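Local coordinates for Lmo2445 protein (Listeria monocytogenes EGD-e, PDB 5HZL), which is a secreted internalin-like leucine-rich-repeat protein of unknown function that binds calcium ions, at residues 181-193 with 220-232. Sequence-based numbering, arbitrary orientation.
Sequences HLISIPEDIFLSQ and VFVPFIYQALDFI. With CA (calcium ion), chain D.
The ring of F221 receives the end of I183, whose CD1 lies 3.9 Å from F221 CD2, the two side chains crossing at about a right angle; P223 CD from the same segment as F221 sits over one ring face. P223 in turn packs beside the carbonyl of I183, at the first turn of helix 223-227. That carbonyl accepts a hydrogen bond from F224 N (2.9 Å), the donor standing above the carbonyl plane. The F224 ring meets I185 CG1 at its CD2 (3.5 Å), while its other neighbours include Y292 and L281. Q227, extended beyond CG, reaches over to the other segment, and its OE1 accepts the N-H of I185 (2.7 Å, 152°). S184 lies alongside, its OG bonded to the carbonyl of I161. Further on, D230 OD2 comes within 2.7 Å of E187 OE1, the two carboxylate planes turned 45° apart. F231, with CG beside its backbone N (chi1 -59°), is directed into the repeat side: F190 CB and E187 CG lie at its ring edge, and L191 CD2 is 3.6 Å from F231 CE2. The helix of the E-set-like domain thus rests on segment 181-193, which links strands 174-176 and 197-199 of the parallel repeat sheet, joined by two hydrogen bonds to backbone groups within an otherwise mainly apolar seam. Beside D230, which is close to the ion but not bonded to it in this model, E187 OE2 binds calcium (2.6 Å) together with E163. The ion probably offsets some of the negative charge gathered here, and a shared proton may ease the approach of E187 to D230.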
loop_
_atom_site.group_PDB
_atom_site.type_symbol
_atom_site.label_atom_id
_atom_site.label_comp_id
_atom_site.label_asym_id
_atom_site.label_seq_id
_atom_site.Cartn_x
_atom_site.Cartn_y
_atom_site.Cartn_z
ATOM N N HIS A 181 1.859 8.659 1.727
ATOM C CA HIS A 181 2.872 9.681 1.437
ATOM C C HIS A 181 2.974 9.975 -0.046
ATOM O O HIS A 181 4.070 10.158 -0.594
ATOM C CB HIS A 181 4.249 9.219 1.954
ATOM C CG HIS A 181 4.237 8.732 3.368
ATOM N ND1 HIS A 181 3.899 9.540 4.433
ATOM C CD2 HIS A 181 4.550 7.527 3.897
ATOM C CE1 HIS A 181 3.981 8.847 5.552
ATOM N NE2 HIS A 181 4.374 7.623 5.255
ATOM N N LEU A 182 1.821 10.024 -0.690
ATOM C CA LEU A 182 1.732 10.289 -2.123
ATOM C C LEU A 182 1.809 11.792 -2.435
ATOM O O LEU A 182 1.299 12.608 -1.672
ATOM C CB LEU A 182 0.420 9.705 -2.649
ATOM C CG LEU A 182 0.312 8.183 -2.523
ATOM C CD1 LEU A 182 -1.098 7.695 -2.815
ATOM C CD2 LEU A 182 1.349 7.537 -3.432
ATOM N N ILE A 183 2.449 12.137 -3.558
ATOM C CA ILE A 183 2.599 13.531 -3.993
ATOM C C ILE A 183 1.761 13.795 -5.233
ATOM O O ILE A 183 1.893 14.825 -5.889
ATOM C CB ILE A 183 4.075 13.864 -4.325
ATOM C CG1 ILE A 183 4.564 13.121 -5.585
ATOM C CG2 ILE A 183 4.947 13.543 -3.123
ATOM C CD1 ILE A 183 5.924 13.546 -6.074
ATOM N N SER A 184 0.877 12.861 -5.522
ATOM C CA SER A 184 0.068 12.908 -6.703
ATOM C C SER A 184 -1.265 12.244 -6.404
ATOM O O SER A 184 -1.385 11.518 -5.415
ATOM C CB SER A 184 0.841 12.122 -7.757
ATOM O OG SER A 184 0.111 11.920 -8.946
ATOM N N ILE A 185 -2.250 12.484 -7.264
ATOM C CA ILE A 185 -3.569 11.917 -7.105
ATOM C C ILE A 185 -3.922 10.981 -8.269
ATOM O O ILE A 185 -3.641 11.308 -9.432
ATOM C CB ILE A 185 -4.644 13.037 -7.070
ATOM C CG1 ILE A 185 -4.360 14.029 -5.937
ATOM C CG2 ILE A 185 -6.063 12.465 -6.918
ATOM C CD1 ILE A 185 -5.380 15.154 -5.822
ATOM N N PRO A 186 -4.528 9.807 -7.965
ATOM C CA PRO A 186 -5.003 8.925 -9.034
ATOM C C PRO A 186 -6.332 9.533 -9.519
ATOM O O PRO A 186 -7.406 9.104 -9.114
ATOM C CB PRO A 186 -5.202 7.587 -8.328
ATOM C CG PRO A 186 -5.457 7.938 -6.912
ATOM C CD PRO A 186 -4.707 9.199 -6.634
ATOM N N GLU A 187 -6.235 10.545 -10.375
ATOM C CA GLU A 187 -7.413 11.260 -10.868
ATOM C C GLU A 187 -8.507 10.469 -11.557
ATOM O O GLU A 187 -9.668 10.588 -11.181
ATOM C CB GLU A 187 -7.015 12.413 -11.792
ATOM C CG GLU A 187 -6.302 13.539 -11.078
ATOM C CD GLU A 187 -6.123 14.757 -11.954
ATOM O OE1 GLU A 187 -6.043 15.862 -11.380
ATOM O OE2 GLU A 187 -6.088 14.625 -13.207
ATOM N N ASP A 188 -8.144 9.684 -12.566
ATOM C CA ASP A 188 -9.143 8.927 -13.323
ATOM C C ASP A 188 -10.159 8.177 -12.471
ATOM O O ASP A 188 -11.367 8.373 -12.640
ATOM C CB ASP A 188 -8.496 7.935 -14.301
ATOM C CG ASP A 188 -7.734 8.610 -15.435
ATOM O OD1 ASP A 188 -7.405 9.808 -15.354
ATOM O OD2 ASP A 188 -7.462 7.904 -16.426
ATOM N N ILE A 189 -9.666 7.350 -11.550
ATOM C CA ILE A 189 -10.538 6.540 -10.701
ATOM C C ILE A 189 -11.458 7.387 -9.809
ATOM O O ILE A 189 -12.634 7.038 -9.660
ATOM C CB ILE A 189 -9.742 5.476 -9.895
ATOM C CG1 ILE A 189 -10.667 4.386 -9.336
ATOM C CG2 ILE A 189 -8.882 6.113 -8.815
ATOM C CD1 ILE A 189 -11.400 3.590 -10.402
ATOM N N PHE A 190 -10.960 8.487 -9.234
ATOM C CA PHE A 190 -11.832 9.330 -8.408
ATOM C C PHE A 190 -12.872 10.094 -9.227
ATOM O O PHE A 190 -13.980 10.325 -8.747
ATOM C CB PHE A 190 -11.068 10.314 -7.519
ATOM C CG PHE A 190 -10.210 9.666 -6.475
ATOM C CD1 PHE A 190 -10.715 8.664 -5.650
ATOM C CD2 PHE A 190 -8.936 10.126 -6.235
ATOM C CE1 PHE A 190 -9.932 8.077 -4.671
ATOM C CE2 PHE A 190 -8.152 9.550 -5.245
ATOM C CZ PHE A 190 -8.649 8.522 -4.460
ATOM N N LEU A 191 -12.518 10.473 -10.452
ATOM C CA LEU A 191 -13.426 11.214 -11.340
ATOM C C LEU A 191 -14.385 10.344 -12.148
ATOM O O LEU A 191 -15.343 10.867 -12.713
ATOM C CB LEU A 191 -12.632 12.099 -12.303
ATOM C CG LEU A 191 -11.737 13.168 -11.671
ATOM C CD1 LEU A 191 -10.993 13.902 -12.777
ATOM C CD2 LEU A 191 -12.533 14.138 -10.808
ATOM N N SER A 192 -14.136 9.040 -12.215
ATOM C CA SER A 192 -15.005 8.130 -12.974
ATOM C C SER A 192 -16.365 7.910 -12.322
ATOM O O SER A 192 -17.289 7.462 -12.983
ATOM C CB SER A 192 -14.338 6.763 -13.114
ATOM O OG SER A 192 -14.156 6.171 -11.834
ATOM N N GLN A 193 -16.459 8.189 -11.023
ATOM C CA GLN A 193 -17.697 8.026 -10.232
ATOM C C GLN A 193 -18.130 6.563 -9.906
ATOM O O GLN A 193 -19.251 6.348 -9.439
ATOM C CB GLN A 193 -18.851 8.869 -10.812
ATOM C CG GLN A 193 -18.552 10.364 -10.776
ATOM C CD GLN A 193 -19.654 11.231 -11.378
ATOM O OE1 GLN A 193 -19.999 12.263 -10.813
ATOM N NE2 GLN A 193 -20.223 10.810 -12.511
ATOM N N VAL A 220 10.218 23.123 -6.381
ATOM C CA VAL A 220 9.889 21.728 -6.034
ATOM C C VAL A 220 8.789 21.114 -6.915
ATOM O O VAL A 220 7.929 21.842 -7.417
ATOM C CB VAL A 220 9.468 21.646 -4.554
ATOM C CG1 VAL A 220 10.629 22.068 -3.668
ATOM C CG2 VAL A 220 8.249 22.522 -4.259
ATOM N N PHE A 221 8.816 19.783 -7.073
ATOM C CA PHE A 221 7.845 19.012 -7.901
ATOM C C PHE A 221 6.735 18.477 -7.013
ATOM O O PHE A 221 6.964 17.512 -6.274
ATOM C CB PHE A 221 8.575 17.864 -8.622
ATOM C CG PHE A 221 7.683 16.965 -9.430
ATOM C CD1 PHE A 221 7.127 17.401 -10.621
ATOM C CD2 PHE A 221 7.439 15.653 -9.028
ATOM C CE1 PHE A 221 6.318 16.567 -11.379
ATOM C CE2 PHE A 221 6.632 14.814 -9.783
ATOM C CZ PHE A 221 6.070 15.272 -10.958
ATOM N N VAL A 222 5.545 19.093 -7.080
ATOM C CA VAL A 222 4.418 18.690 -6.236
ATOM C C VAL A 222 3.107 18.671 -7.025
ATOM O O VAL A 222 2.303 19.612 -6.936
ATOM C CB VAL A 222 4.259 19.650 -5.025
ATOM C CG1 VAL A 222 3.323 19.020 -3.981
ATOM C CG2 VAL A 222 5.605 19.958 -4.371
ATOM N N PRO A 223 2.868 17.593 -7.793
ATOM C CA PRO A 223 1.648 17.490 -8.592
ATOM C C PRO A 223 0.339 17.619 -7.831
ATOM O O PRO A 223 -0.633 18.120 -8.390
ATOM C CB PRO A 223 1.758 16.105 -9.216
ATOM C CG PRO A 223 3.208 15.891 -9.342
ATOM C CD PRO A 223 3.802 16.500 -8.110
ATOM N N PHE A 224 0.327 17.178 -6.577
ATOM C CA PHE A 224 -0.872 17.234 -5.742
ATOM C C PHE A 224 -1.472 18.640 -5.659
ATOM O O PHE A 224 -2.693 18.798 -5.726
ATOM C CB PHE A 224 -0.560 16.708 -4.328
ATOM C CG PHE A 224 -1.747 16.734 -3.399
ATOM C CD1 PHE A 224 -2.014 17.855 -2.625
ATOM C CD2 PHE A 224 -2.606 15.641 -3.307
ATOM C CE1 PHE A 224 -3.108 17.888 -1.783
ATOM C CE2 PHE A 224 -3.701 15.670 -2.461
ATOM C CZ PHE A 224 -3.954 16.796 -1.701
ATOM N N ILE A 225 -0.611 19.647 -5.508
ATOM C CA ILE A 225 -1.050 21.044 -5.408
ATOM C C ILE A 225 -1.962 21.457 -6.565
ATOM O O ILE A 225 -2.999 22.089 -6.364
ATOM C CB ILE A 225 0.162 22.010 -5.334
ATOM C CG1 ILE A 225 0.911 21.807 -4.013
ATOM C CG2 ILE A 225 -0.284 23.469 -5.415
ATOM C CD1 ILE A 225 2.198 22.596 -3.898
ATOM N N TYR A 226 -1.581 21.073 -7.770
ATOM C CA TYR A 226 -2.334 21.435 -8.951
ATOM C C TYR A 226 -3.522 20.515 -9.217
ATOM O O TYR A 226 -4.588 20.984 -9.584
ATOM C CB TYR A 226 -1.377 21.488 -10.135
ATOM C CG TYR A 226 -0.231 22.449 -9.907
ATOM C CD1 TYR A 226 0.911 22.046 -9.222
ATOM C CD2 TYR A 226 -0.286 23.759 -10.379
ATOM C CE1 TYR A 226 1.961 22.920 -9.013
ATOM C CE2 TYR A 226 0.767 24.641 -10.183
ATOM C CZ TYR A 226 1.887 24.218 -9.498
ATOM O OH TYR A 226 2.943 25.069 -9.290
ATOM N N GLN A 227 -3.336 19.215 -9.036
ATOM C CA GLN A 227 -4.402 18.226 -9.249
ATOM C C GLN A 227 -5.588 18.437 -8.305
ATOM O O GLN A 227 -6.729 18.172 -8.675
ATOM C CB GLN A 227 -3.840 16.822 -9.087
ATOM C CG GLN A 227 -2.819 16.470 -10.155
ATOM C CD GLN A 227 -2.138 15.132 -9.928
ATOM O OE1 GLN A 227 -1.864 14.724 -8.797
ATOM N NE2 GLN A 227 -1.841 14.452 -11.011
ATOM N N ALA A 228 -5.318 18.932 -7.100
ATOM C CA ALA A 228 -6.368 19.204 -6.115
ATOM C C ALA A 228 -7.486 20.069 -6.700
ATOM O O ALA A 228 -8.653 19.909 -6.336
ATOM C CB ALA A 228 -5.777 19.882 -4.884
ATOM N N LEU A 229 -7.119 20.963 -7.623
ATOM C CA LEU A 229 -8.062 21.870 -8.293
ATOM C C LEU A 229 -9.147 21.157 -9.090
ATOM O O LEU A 229 -10.206 21.725 -9.313
ATOM C CB LEU A 229 -7.314 22.882 -9.160
ATOM C CG LEU A 229 -6.370 23.783 -8.355
ATOM C CD1 LEU A 229 -5.561 24.680 -9.277
ATOM C CD2 LEU A 229 -7.128 24.599 -7.314
ATOM N N ASP A 230 -8.889 19.920 -9.509
ATOM C CA ASP A 230 -9.882 19.122 -10.241
ATOM C C ASP A 230 -10.940 18.532 -9.287
ATOM O O ASP A 230 -11.816 17.774 -9.719
ATOM C CB ASP A 230 -9.189 18.004 -11.037
ATOM C CG ASP A 230 -8.245 18.539 -12.111
ATOM O OD1 ASP A 230 -8.258 19.752 -12.395
ATOM O OD2 ASP A 230 -7.495 17.739 -12.693
ATOM N N PHE A 231 -10.835 18.881 -7.999
ATOM C CA PHE A 231 -11.749 18.430 -6.956
ATOM C C PHE A 231 -12.300 19.578 -6.092
ATOM O O PHE A 231 -13.189 19.333 -5.291
ATOM C CB PHE A 231 -11.040 17.398 -6.055
ATOM C CG PHE A 231 -10.552 16.177 -6.799
ATOM C CD1 PHE A 231 -9.284 16.152 -7.379
ATOM C CD2 PHE A 231 -11.361 15.047 -6.932
ATOM C CE1 PHE A 231 -8.837 15.037 -8.081
ATOM C CE2 PHE A 231 -10.914 13.928 -7.632
ATOM C CZ PHE A 231 -9.652 13.927 -8.208
ATOM N N ILE A 232 -11.800 20.810 -6.259
ATOM C CA ILE A 232 -12.239 22.006 -5.474
ATOM C C ILE A 232 -12.083 23.326 -6.266
ATOM O O ILE A 232 -11.782 23.293 -7.460
ATOM C CB ILE A 232 -11.451 22.116 -4.140
ATOM C CG1 ILE A 232 -9.946 22.019 -4.424
ATOM C CG2 ILE A 232 -11.858 21.022 -3.158
ATOM C CD1 ILE A 232 -9.059 22.084 -3.210
HETATM CA CA CA D . -4.954 16.249 -14.826
#